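Local structure of aspartate--tRNA(Asp/Asn) ligase (1WYD) at residues Q47-K52 with E86-E91; R277-E282 with I319-S324; P303-L308 with D345-F350. The protein charges tRNA(Asp), and probably also tRNA(Asn), with L-aspartate, using ATP to activate the amino acid as Asp-AMP before transfer. All coordinates share one frame; numbering follows the deposited sequence.

Overall arrangement
From the N terminus, contact 1 comes first: it brings 86-91 back beside 47-52 across a short helix and an antiparallel strand, and closes the OB-fold barrel. It is complete before the other two begin, and its centre lies about 63 Å from that of contact 2, on the opposite side of the chain's centre. Contacts 2 and 3 belong to the catalytic domain and cross, their segments alternating as 277-282, 303-308, 319-324 and 345-350. Contact 2 pairs the edge strand 276-279 with its neighbour 316-320, while contact 3 packs the intervening helix 302-312 against the next strand. They meet where I319 N lies 2.7 Å from D345 O, probably hydrogen-bonded, and where I319 touches L305 and L308.

Contact 1 (Q47-K52 with E86-E91); sequences QVVVDK and ELHAEE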
loop_
_atom_site.group_PDB
_atom_site.type_symbol
_atom_site.label_atom_id
_atom_site.label_comp_id
_atom_site.label_asym_id
_atom_site.label_seq_id
_atom_site.Cartn_x
_atom_site.Cartn_y
_atom_site.Cartn_z
ATOM N N GLN B 47 32.521 7.115 13.143
ATOM C CA GLN B 47 33.581 6.733 14.081
ATOM C C GLN B 47 33.624 7.795 15.150
ATOM O O GLN B 47 33.757 8.973 14.835
ATOM C CB GLN B 47 34.945 6.672 13.360
ATOM C CG GLN B 47 36.156 6.305 14.219
ATOM C CD GLN B 47 37.407 6.025 13.373
ATOM O OE1 GLN B 47 38.309 6.876 13.271
ATOM N NE2 GLN B 47 37.463 4.833 12.772
ATOM N N VAL B 48 33.499 7.397 16.407
ATOM C CA VAL B 48 33.693 8.343 17.482
ATOM C C VAL B 48 34.891 7.931 18.320
ATOM O O VAL B 48 35.170 6.745 18.482
ATOM C CB VAL B 48 32.360 8.700 18.304
ATOM C CG1 VAL B 48 31.123 8.044 17.726
ATOM C CG2 VAL B 48 32.465 8.496 19.835
ATOM N N VAL B 49 35.609 8.927 18.823
ATOM C CA VAL B 49 36.760 8.717 19.690
ATOM C C VAL B 49 36.483 9.310 21.090
ATOM O O VAL B 49 35.861 10.362 21.231
ATOM C CB VAL B 49 38.070 9.293 19.045
ATOM C CG1 VAL B 49 39.336 8.719 19.707
ATOM C CG2 VAL B 49 38.117 9.010 17.548
ATOM N N VAL B 50 36.908 8.582 22.112
ATOM C CA VAL B 50 36.849 9.038 23.492
ATOM C C VAL B 50 38.256 8.854 24.026
ATOM O O VAL B 50 38.677 7.722 24.285
ATOM C CB VAL B 50 35.882 8.188 24.375
ATOM C CG1 VAL B 50 35.369 9.002 25.543
ATOM C CG2 VAL B 50 34.716 7.632 23.570
ATOM N N ASP B 51 38.999 9.951 24.166
ATOM C CA ASP B 51 40.334 9.856 24.743
ATOM C C ASP B 51 40.256 9.791 26.260
ATOM O O ASP B 51 39.195 10.031 26.846
ATOM C CB ASP B 51 41.325 10.927 24.225
ATOM C CG ASP B 51 40.777 12.338 24.275
ATOM O OD1 ASP B 51 40.184 12.714 25.316
ATOM O OD2 ASP B 51 40.924 13.156 23.318
ATOM N N LYS B 52 41.383 9.437 26.874
ATOM C CA LYS B 52 41.465 9.189 28.309
ATOM C C LYS B 52 40.901 10.313 29.182
ATOM O O LYS B 52 40.206 10.040 30.154
ATOM C CB LYS B 52 42.921 8.875 28.716
ATOM C CG LYS B 52 43.364 7.426 28.427
ATOM C CD LYS B 52 43.014 6.458 29.588
ATOM C CE LYS B 52 43.109 4.973 29.173
ATOM N NZ LYS B 52 42.836 4.018 30.308
ATOM N N GLU B 86 35.732 12.078 12.069
ATOM C CA GLU B 86 35.432 11.389 13.301
ATOM C C GLU B 86 34.962 12.424 14.325
ATOM O O GLU B 86 35.306 13.604 14.231
ATOM C CB GLU B 86 36.652 10.611 13.824
ATOM C CG GLU B 86 37.999 11.254 13.557
ATOM C CD GLU B 86 39.111 10.686 14.419
ATOM O OE1 GLU B 86 39.454 9.482 14.267
ATOM O OE2 GLU B 86 39.645 11.461 15.253
ATOM N N LEU B 87 34.171 11.950 15.290
ATOM C CA LEU B 87 33.609 12.742 16.368
ATOM C C LEU B 87 34.418 12.484 17.617
ATOM O O LEU B 87 34.572 11.335 18.023
ATOM C CB LEU B 87 32.180 12.279 16.630
ATOM C CG LEU B 87 31.039 13.260 16.917
ATOM C CD1 LEU B 87 30.038 12.600 17.786
ATOM C CD2 LEU B 87 31.525 14.541 17.529
ATOM N N HIS B 88 34.923 13.545 18.242
ATOM C CA HIS B 88 35.705 13.403 19.461
ATOM C C HIS B 88 34.765 13.608 20.627
ATOM O O HIS B 88 34.305 14.711 20.869
ATOM C CB HIS B 88 36.882 14.388 19.466
ATOM C CG HIS B 88 38.033 13.950 18.605
ATOM N ND1 HIS B 88 39.331 14.369 18.821
ATOM C CD2 HIS B 88 38.081 13.121 17.529
ATOM C CE1 HIS B 88 40.125 13.823 17.916
ATOM N NE2 HIS B 88 39.393 13.059 17.122
ATOM N N ALA B 89 34.446 12.541 21.339
ATOM C CA ALA B 89 33.327 12.607 22.270
ATOM C C ALA B 89 33.614 13.497 23.485
ATOM O O ALA B 89 34.735 13.472 24.036
ATOM C CB ALA B 89 32.918 11.227 22.698
ATOM N N GLU B 90 32.610 14.277 23.897
ATOM C CA GLU B 90 32.698 15.066 25.125
ATOM C C GLU B 90 31.659 14.600 26.143
ATOM O O GLU B 90 31.884 14.644 27.363
ATOM C CB GLU B 90 32.514 16.564 24.837
ATOM C CG GLU B 90 33.521 17.160 23.853
ATOM C CD GLU B 90 34.886 17.480 24.473
ATOM O OE1 GLU B 90 34.946 18.045 25.593
ATOM O OE2 GLU B 90 35.917 17.170 23.827
ATOM N N GLU B 91 30.515 14.157 25.626
ATOM C CA GLU B 91 29.406 13.695 26.457
ATOM C C GLU B 91 28.638 12.603 25.737
ATOM O O GLU B 91 28.352 12.736 24.540
ATOM C CB GLU B 91 28.464 14.845 26.804
ATOM C CG GLU B 91 27.564 14.551 27.991
ATOM C CD GLU B 91 26.622 15.700 28.322
ATOM O OE1 GLU B 91 25.905 15.599 29.337
ATOM O OE2 GLU B 91 26.597 16.705 27.573
#
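V48, L87, A89 and V50 form the apolar centre of a parallel strand pair in the OB-fold barrel, the pairing of its third and fifth strands. V48 CB lies 4.0 Å from L87 CB, and V48 CG2 is equally far, 4.0 Å, from A89 CB, which also meets V50 CG2 at 4.1 Å. Branched valines suit extended strands, and the small alanine fits between two of them. L87 and A89 also pack on V71 of strand 68-77, while V50 reaches I37 of strand 34-41. In relatives, such an N-terminal domain binds the tRNA anticodon.

The strand directions are 28° apart. V49 offers both its backbone groups to residues flanking H88, as parallel pairing requires: V49 N donates to L87 O at 2.7 Å, and V49 O receives A89 N at 2.6 Å with an almost straight N-H···O angle of 174°. L87 N adds a bond to Q47 O.

V49 and H88 point to the other face of the sheet. The side chain of V49 has CG1 anti to the backbone N (chi1 -162°), which leaves CG2 beside that nitrogen, facing the carboxylate of E86. E86 is long enough to pass this methyl and reach the imidazole two residues on, where H88 NE2 donates to E86 OE2; the modelled length of 2.5 Å is doubtful. An alanine at E86 would probably leave H88 NE2 without its acceptor, the imidazole freer to turn and V49 CG2 less covered. At this polar edge, E86 OE1 lies 3.6 Å from V49 CG2.

Contact 2 (R277-E282 with I319-S324); sequences RLKYTE and IVDWPS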
loop_
_atom_site.group_PDB
_atom_site.type_symbol
_atom_site.label_atom_id
_atom_site.label_comp_id
_atom_site.label_asym_id
_atom_site.label_seq_id
_atom_site.Cartn_x
_atom_site.Cartn_y
_atom_site.Cartn_z
ATOM N N ARG B 277 10.530 -11.053 -26.387
ATOM C CA ARG B 277 9.333 -11.917 -26.287
ATOM C C ARG B 277 9.592 -13.254 -26.923
ATOM O O ARG B 277 10.141 -13.337 -28.020
ATOM C CB ARG B 277 8.047 -11.344 -26.909
ATOM C CG ARG B 277 8.148 -9.988 -27.569
ATOM C CD ARG B 277 6.801 -9.302 -27.858
ATOM N NE ARG B 277 5.706 -10.205 -28.251
ATOM C CZ ARG B 277 4.411 -9.983 -27.960
ATOM N NH1 ARG B 277 4.058 -8.897 -27.282
ATOM N NH2 ARG B 277 3.459 -10.833 -28.349
ATOM N N LEU B 278 9.174 -14.300 -26.230
ATOM C CA LEU B 278 9.316 -15.636 -26.707
ATOM C C LEU B 278 7.956 -16.257 -26.557
ATOM O O LEU B 278 7.385 -16.241 -25.453
ATOM C CB LEU B 278 10.324 -16.347 -25.818
ATOM C CG LEU B 278 10.670 -17.799 -26.087
ATOM C CD1 LEU B 278 11.534 -17.864 -27.308
ATOM C CD2 LEU B 278 11.399 -18.346 -24.910
ATOM N N LYS B 279 7.409 -16.780 -27.655
ATOM C CA LYS B 279 6.121 -17.474 -27.612
ATOM C C LYS B 279 6.312 -18.759 -26.863
ATOM O O LYS B 279 7.393 -19.328 -26.887
ATOM C CB LYS B 279 5.568 -17.777 -29.011
ATOM C CG LYS B 279 5.560 -16.591 -29.982
ATOM C CD LYS B 279 5.266 -17.062 -31.397
ATOM C CE LYS B 279 4.248 -16.169 -32.072
ATOM N NZ LYS B 279 4.899 -15.003 -32.752
ATOM N N TYR B 280 5.260 -19.196 -26.168
ATOM C CA TYR B 280 5.279 -20.439 -25.400
ATOM C C TYR B 280 5.593 -21.616 -26.342
ATOM O O TYR B 280 6.426 -22.459 -26.032
ATOM C CB TYR B 280 3.937 -20.615 -24.710
ATOM C CG TYR B 280 3.605 -22.032 -24.307
ATOM C CD1 TYR B 280 3.932 -22.490 -23.063
ATOM C CD2 TYR B 280 2.947 -22.906 -25.172
ATOM C CE1 TYR B 280 3.624 -23.780 -22.658
ATOM C CE2 TYR B 280 2.651 -24.204 -24.783
ATOM C CZ TYR B 280 2.996 -24.622 -23.514
ATOM O OH TYR B 280 2.735 -25.893 -23.064
ATOM N N THR B 281 4.908 -21.633 -27.491
ATOM C CA THR B 281 5.133 -22.577 -28.606
ATOM C C THR B 281 6.619 -22.814 -28.922
ATOM O O THR B 281 7.081 -23.959 -29.038
ATOM C CB THR B 281 4.376 -22.049 -29.887
ATOM O OG1 THR B 281 2.964 -22.022 -29.636
ATOM C CG2 THR B 281 4.484 -23.022 -31.055
ATOM N N GLU B 282 7.338 -21.708 -29.053
ATOM C CA GLU B 282 8.760 -21.671 -29.322
ATOM C C GLU B 282 9.585 -22.153 -28.123
ATOM O O GLU B 282 10.608 -22.832 -28.300
ATOM C CB GLU B 282 9.113 -20.224 -29.602
ATOM C CG GLU B 282 10.118 -19.936 -30.688
ATOM C CD GLU B 282 10.386 -18.445 -30.717
ATOM O OE1 GLU B 282 9.387 -17.661 -30.758
ATOM O OE2 GLU B 282 11.584 -18.054 -30.653
ATOM N N ILE B 319 7.436 -14.760 -21.459
ATOM C CA ILE B 319 6.817 -15.871 -22.164
ATOM C C ILE B 319 5.325 -15.588 -22.422
ATOM O O ILE B 319 4.474 -15.726 -21.518
ATOM C CB ILE B 319 6.981 -17.197 -21.452
ATOM C CG1 ILE B 319 8.448 -17.508 -21.193
ATOM C CG2 ILE B 319 6.391 -18.291 -22.330
ATOM C CD1 ILE B 319 8.636 -18.892 -20.560
ATOM N N VAL B 320 5.034 -15.249 -23.679
ATOM C CA VAL B 320 3.712 -14.835 -24.154
ATOM C C VAL B 320 2.892 -15.950 -24.828
ATOM O O VAL B 320 3.406 -17.019 -25.171
ATOM C CB VAL B 320 3.829 -13.612 -25.116
ATOM C CG1 VAL B 320 4.613 -12.492 -24.469
ATOM C CG2 VAL B 320 4.457 -14.009 -26.408
ATOM N N ASP B 321 1.611 -15.682 -25.028
ATOM C CA ASP B 321 0.740 -16.576 -25.765
ATOM C C ASP B 321 0.705 -18.037 -25.225
ATOM O O ASP B 321 0.861 -18.988 -26.002
ATOM C CB ASP B 321 1.052 -16.517 -27.290
ATOM C CG ASP B 321 0.894 -15.094 -27.884
ATOM O OD1 ASP B 321 1.331 -14.837 -29.024
ATOM O OD2 ASP B 321 0.330 -14.158 -27.289
ATOM N N TRP B 322 0.458 -18.223 -23.923
ATOM C CA TRP B 322 0.253 -19.590 -23.367
ATOM C C TRP B 322 -1.025 -20.330 -23.889
ATOM O O TRP B 322 -1.942 -19.687 -24.416
ATOM C CB TRP B 322 0.243 -19.549 -21.821
ATOM C CG TRP B 322 1.564 -19.127 -21.206
ATOM C CD1 TRP B 322 2.091 -17.879 -21.204
ATOM C CD2 TRP B 322 2.507 -19.961 -20.510
ATOM N NE1 TRP B 322 3.305 -17.874 -20.561
ATOM C CE2 TRP B 322 3.590 -19.140 -20.129
ATOM C CE3 TRP B 322 2.550 -21.328 -20.175
ATOM C CZ2 TRP B 322 4.699 -19.622 -19.421
ATOM C CZ3 TRP B 322 3.654 -21.815 -19.472
ATOM C CH2 TRP B 322 4.719 -20.955 -19.098
ATOM N N PRO B 323 -1.102 -21.665 -23.755
ATOM C CA PRO B 323 -2.374 -22.376 -23.998
ATOM C C PRO B 323 -3.511 -21.906 -23.097
ATOM O O PRO B 323 -3.319 -21.733 -21.881
ATOM C CB PRO B 323 -2.048 -23.842 -23.690
ATOM C CG PRO B 323 -0.708 -23.834 -23.042
ATOM C CD PRO B 323 -0.010 -22.597 -23.434
ATOM N N SER B 324 -4.674 -21.703 -23.710
ATOM C CA SER B 324 -5.870 -21.236 -23.030
ATOM C C SER B 324 -6.229 -22.181 -21.919
ATOM O O SER B 324 -6.776 -21.792 -20.903
ATOM C CB SER B 324 -7.041 -21.185 -24.011
ATOM O OG SER B 324 -6.664 -20.499 -25.193
HETATM O O HOH W 1 2.860 -12.931 -29.764
HETATM O O HOH W 2 2.775 -19.916 -28.137
#
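L278 and K279 pair in parallel with I319 and V320 at the edge of the class II catalytic sheet, the two strands being joined by a helical beta-alpha-beta crossover. V320 N donates to L278 O at 3.1 Å. V320 O then receives Y280 N at 3.0 Å, a bond made just where the strand turns into helix 280-289 after K279 at its N-cap.

Y280 carries the packing. Its CG stands anti to the backbone N (chi1 159°), which puts the ring on the side of W322 and P323. P323 presents CD over the centre of the phenol ring, 3.4 Å from the centroid, in a CH-pi contact; the hydrogens on CD are probably somewhat polarised by the adjacent nitrogen, which suits such a contact. Y280 CD1 in turn sits over the rim of W322, 3.4 Å from CE3, the two rings inclined obliquely at 40°. W322 NE1 is satisfied by I319 O at 2.6 Å, from above the carbonyl plane.

On the polar side, V320 CG1 lies over one face of the R277 guanidinium. One water bridges R277 NH2 and D321 OD1, and another links T281 to D321 O. The carboxylate of D321 is further held by K334 and Y235 OH, and Y280 OH bonds D298 O.

Around this edge, I319 packs on helix 302-312 and on I347 of strand 343-348, whereas R277 and V320 lean on M239 of helix 235-256.

Contact 3 (P303-L308 with D345-F350); sequences PELRIL and DLIYKF
L305 and R306, which meet F350 from helix 302-312, lie within the helical turn closed by the bond from L308 N to E304 O, 2.8 Å long. This bond holds the backbone from which both side chains reach the hairpin joining strands 343-348 and 351-358.

R306 runs alongside F350, both side chains pointing the same way. Its chain is extended from CG to NE (chi3 177°), long enough to carry the guanidinium across the phenyl face: R306 CZ stands 4.3 Å from the F350 ring centroid and only 12° off the ring normal, a cation-pi contact. The two planes are inclined by 38°, not stacked flat, so the group dips toward one side, where R306 NH2 comes 3.7 Å from F350 CE2. Nearer the backbone, R306 CG packs on F350 CB at 3.8 Å. Arginine suits this exposed spot because its CG methylene packs at the base of the ring while its charge, spread over a flat group, is likely to be stabilised by the electron-rich face.

L305 makes the buried half of the contact. Its CB lies 3.8 Å from F350 CB, and its two methyls diverge: L305 CD1 approaches F350 O at 3.3 Å, while L305 CD2 touches I347 CD1 at 3.7 Å. A forked leucine can thus fill both sites.

K349 and F350 form the tight two-residue turn of the hairpin, K349 with a positive phi; K349 O is bonded by Y317 OH. I347 also packs against E352, predicted to bind ATP and magnesium. On the same helix, L308 turns to Y317 and I319 of strand 316-320 and to A283 and I286 of helix 280-289, so that helix 302-312 packs on both that helix and the catalytic sheet.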
loop_
_atom_site.group_PDB
_atom_site.type_symbol
_atom_site.label_atom_id
_atom_site.label_comp_id
_atom_site.label_asym_id
_atom_site.label_seq_id
_atom_site.Cartn_x
_atom_site.Cartn_y
_atom_site.Cartn_z
ATOM N N PRO B 303 12.995 -25.918 -13.568
ATOM C CA PRO B 303 14.025 -26.679 -14.293
ATOM C C PRO B 303 14.057 -26.255 -15.763
ATOM O O PRO B 303 15.159 -25.984 -16.239
ATOM C CB PRO B 303 13.584 -28.141 -14.142
ATOM C CG PRO B 303 12.147 -28.076 -13.567
ATOM C CD PRO B 303 12.123 -26.803 -12.769
ATOM N N GLU B 304 12.897 -26.114 -16.424
ATOM C CA GLU B 304 12.829 -25.615 -17.812
ATOM C C GLU B 304 13.268 -24.158 -18.001
ATOM O O GLU B 304 13.945 -23.824 -18.997
ATOM C CB GLU B 304 11.427 -25.826 -18.409
ATOM C CG GLU B 304 11.195 -27.261 -18.869
ATOM C CD GLU B 304 10.650 -28.176 -17.767
ATOM O OE1 GLU B 304 11.428 -28.600 -16.886
ATOM O OE2 GLU B 304 9.432 -28.475 -17.795
ATOM N N LEU B 305 12.872 -23.295 -17.062
ATOM C CA LEU B 305 13.242 -21.876 -17.111
ATOM C C LEU B 305 14.751 -21.714 -17.043
ATOM O O LEU B 305 15.320 -20.818 -17.679
ATOM C CB LEU B 305 12.589 -21.099 -15.984
ATOM C CG LEU B 305 11.075 -21.003 -15.962
ATOM C CD1 LEU B 305 10.635 -20.365 -14.650
ATOM C CD2 LEU B 305 10.555 -20.191 -17.155
ATOM N N ARG B 306 15.403 -22.600 -16.301
ATOM C CA ARG B 306 16.872 -22.622 -16.284
ATOM C C ARG B 306 17.468 -22.815 -17.677
ATOM O O ARG B 306 18.334 -22.045 -18.087
ATOM C CB ARG B 306 17.423 -23.656 -15.311
ATOM C CG ARG B 306 17.352 -23.186 -13.864
ATOM C CD ARG B 306 18.188 -24.014 -12.883
ATOM N NE ARG B 306 18.111 -23.459 -11.530
ATOM C CZ ARG B 306 17.293 -23.931 -10.578
ATOM N NH1 ARG B 306 16.489 -24.987 -10.831
ATOM N NH2 ARG B 306 17.291 -23.352 -9.369
ATOM N N ILE B 307 16.965 -23.813 -18.401
ATOM C CA ILE B 307 17.467 -24.130 -19.730
ATOM C C ILE B 307 17.078 -22.990 -20.668
ATOM O O ILE B 307 17.884 -22.559 -21.515
ATOM C CB ILE B 307 16.908 -25.493 -20.210
ATOM C CG1 ILE B 307 17.231 -26.596 -19.206
ATOM C CG2 ILE B 307 17.458 -25.873 -21.572
ATOM C CD1 ILE B 307 16.040 -27.495 -18.934
ATOM N N LEU B 308 15.855 -22.478 -20.506
ATOM C CA LEU B 308 15.415 -21.344 -21.330
ATOM C C LEU B 308 16.346 -20.162 -21.130
ATOM O O LEU B 308 16.766 -19.519 -22.089
ATOM C CB LEU B 308 13.957 -20.970 -21.043
ATOM C CG LEU B 308 12.936 -21.886 -21.715
ATOM C CD1 LEU B 308 11.512 -21.392 -21.493
ATOM C CD2 LEU B 308 13.228 -22.055 -23.224
ATOM N N ASP B 345 3.913 -14.390 -19.089
ATOM C CA ASP B 345 4.702 -14.330 -17.858
ATOM C C ASP B 345 5.940 -13.488 -18.130
ATOM O O ASP B 345 6.484 -13.540 -19.236
ATOM C CB ASP B 345 5.118 -15.725 -17.402
ATOM C CG ASP B 345 3.925 -16.587 -17.019
ATOM O OD1 ASP B 345 2.790 -16.144 -17.221
ATOM O OD2 ASP B 345 4.012 -17.728 -16.551
ATOM N N LEU B 346 6.367 -12.694 -17.145
ATOM C CA LEU B 346 7.701 -12.108 -17.210
ATOM C C LEU B 346 8.644 -12.889 -16.324
ATOM O O LEU B 346 8.438 -12.967 -15.104
ATOM C CB LEU B 346 7.730 -10.623 -16.821
ATOM C CG LEU B 346 9.126 -9.960 -16.896
ATOM C CD1 LEU B 346 9.722 -9.940 -18.359
ATOM C CD2 LEU B 346 9.129 -8.581 -16.327
ATOM N N ILE B 347 9.676 -13.457 -16.955
ATOM C CA ILE B 347 10.744 -14.181 -16.268
ATOM C C ILE B 347 12.010 -13.361 -16.132
ATOM O O ILE B 347 12.491 -12.747 -17.122
ATOM C CB ILE B 347 11.096 -15.477 -17.023
ATOM C CG1 ILE B 347 9.835 -16.201 -17.513
ATOM C CG2 ILE B 347 12.031 -16.370 -16.177
ATOM C CD1 ILE B 347 9.018 -16.873 -16.397
ATOM N N TYR B 348 12.570 -13.381 -14.927
ATOM C CA TYR B 348 13.957 -12.982 -14.696
ATOM C C TYR B 348 14.843 -14.177 -14.381
ATOM O O TYR B 348 14.723 -14.775 -13.307
ATOM C CB TYR B 348 14.055 -11.974 -13.551
ATOM C CG TYR B 348 15.478 -11.690 -13.142
ATOM C CD1 TYR B 348 15.995 -12.175 -11.947
ATOM C CD2 TYR B 348 16.313 -10.935 -13.959
ATOM C CE1 TYR B 348 17.306 -11.905 -11.570
ATOM C CE2 TYR B 348 17.616 -10.670 -13.585
ATOM C CZ TYR B 348 18.099 -11.149 -12.384
ATOM O OH TYR B 348 19.410 -10.877 -12.020
ATOM N N LYS B 349 15.760 -14.480 -15.301
ATOM C CA LYS B 349 16.541 -15.739 -15.342
ATOM C C LYS B 349 15.691 -17.014 -15.283
ATOM O O LYS B 349 15.240 -17.505 -16.300
ATOM C CB LYS B 349 17.672 -15.745 -14.299
ATOM C CG LYS B 349 18.659 -14.601 -14.507
ATOM C CD LYS B 349 19.944 -14.753 -13.713
ATOM C CE LYS B 349 20.705 -13.435 -13.806
ATOM N NZ LYS B 349 21.938 -13.336 -12.969
ATOM N N PHE B 350 15.440 -17.546 -14.093
ATOM C CA PHE B 350 14.529 -18.679 -13.960
ATOM C C PHE B 350 13.424 -18.411 -12.942
ATOM O O PHE B 350 12.856 -19.350 -12.377
ATOM C CB PHE B 350 15.305 -19.947 -13.560
ATOM C CG PHE B 350 16.048 -19.815 -12.255
ATOM C CD1 PHE B 350 17.390 -19.436 -12.247
ATOM C CD2 PHE B 350 15.400 -20.045 -11.039
ATOM C CE1 PHE B 350 18.094 -19.276 -11.042
ATOM C CE2 PHE B 350 16.074 -19.886 -9.837
ATOM C CZ PHE B 350 17.437 -19.497 -9.836
#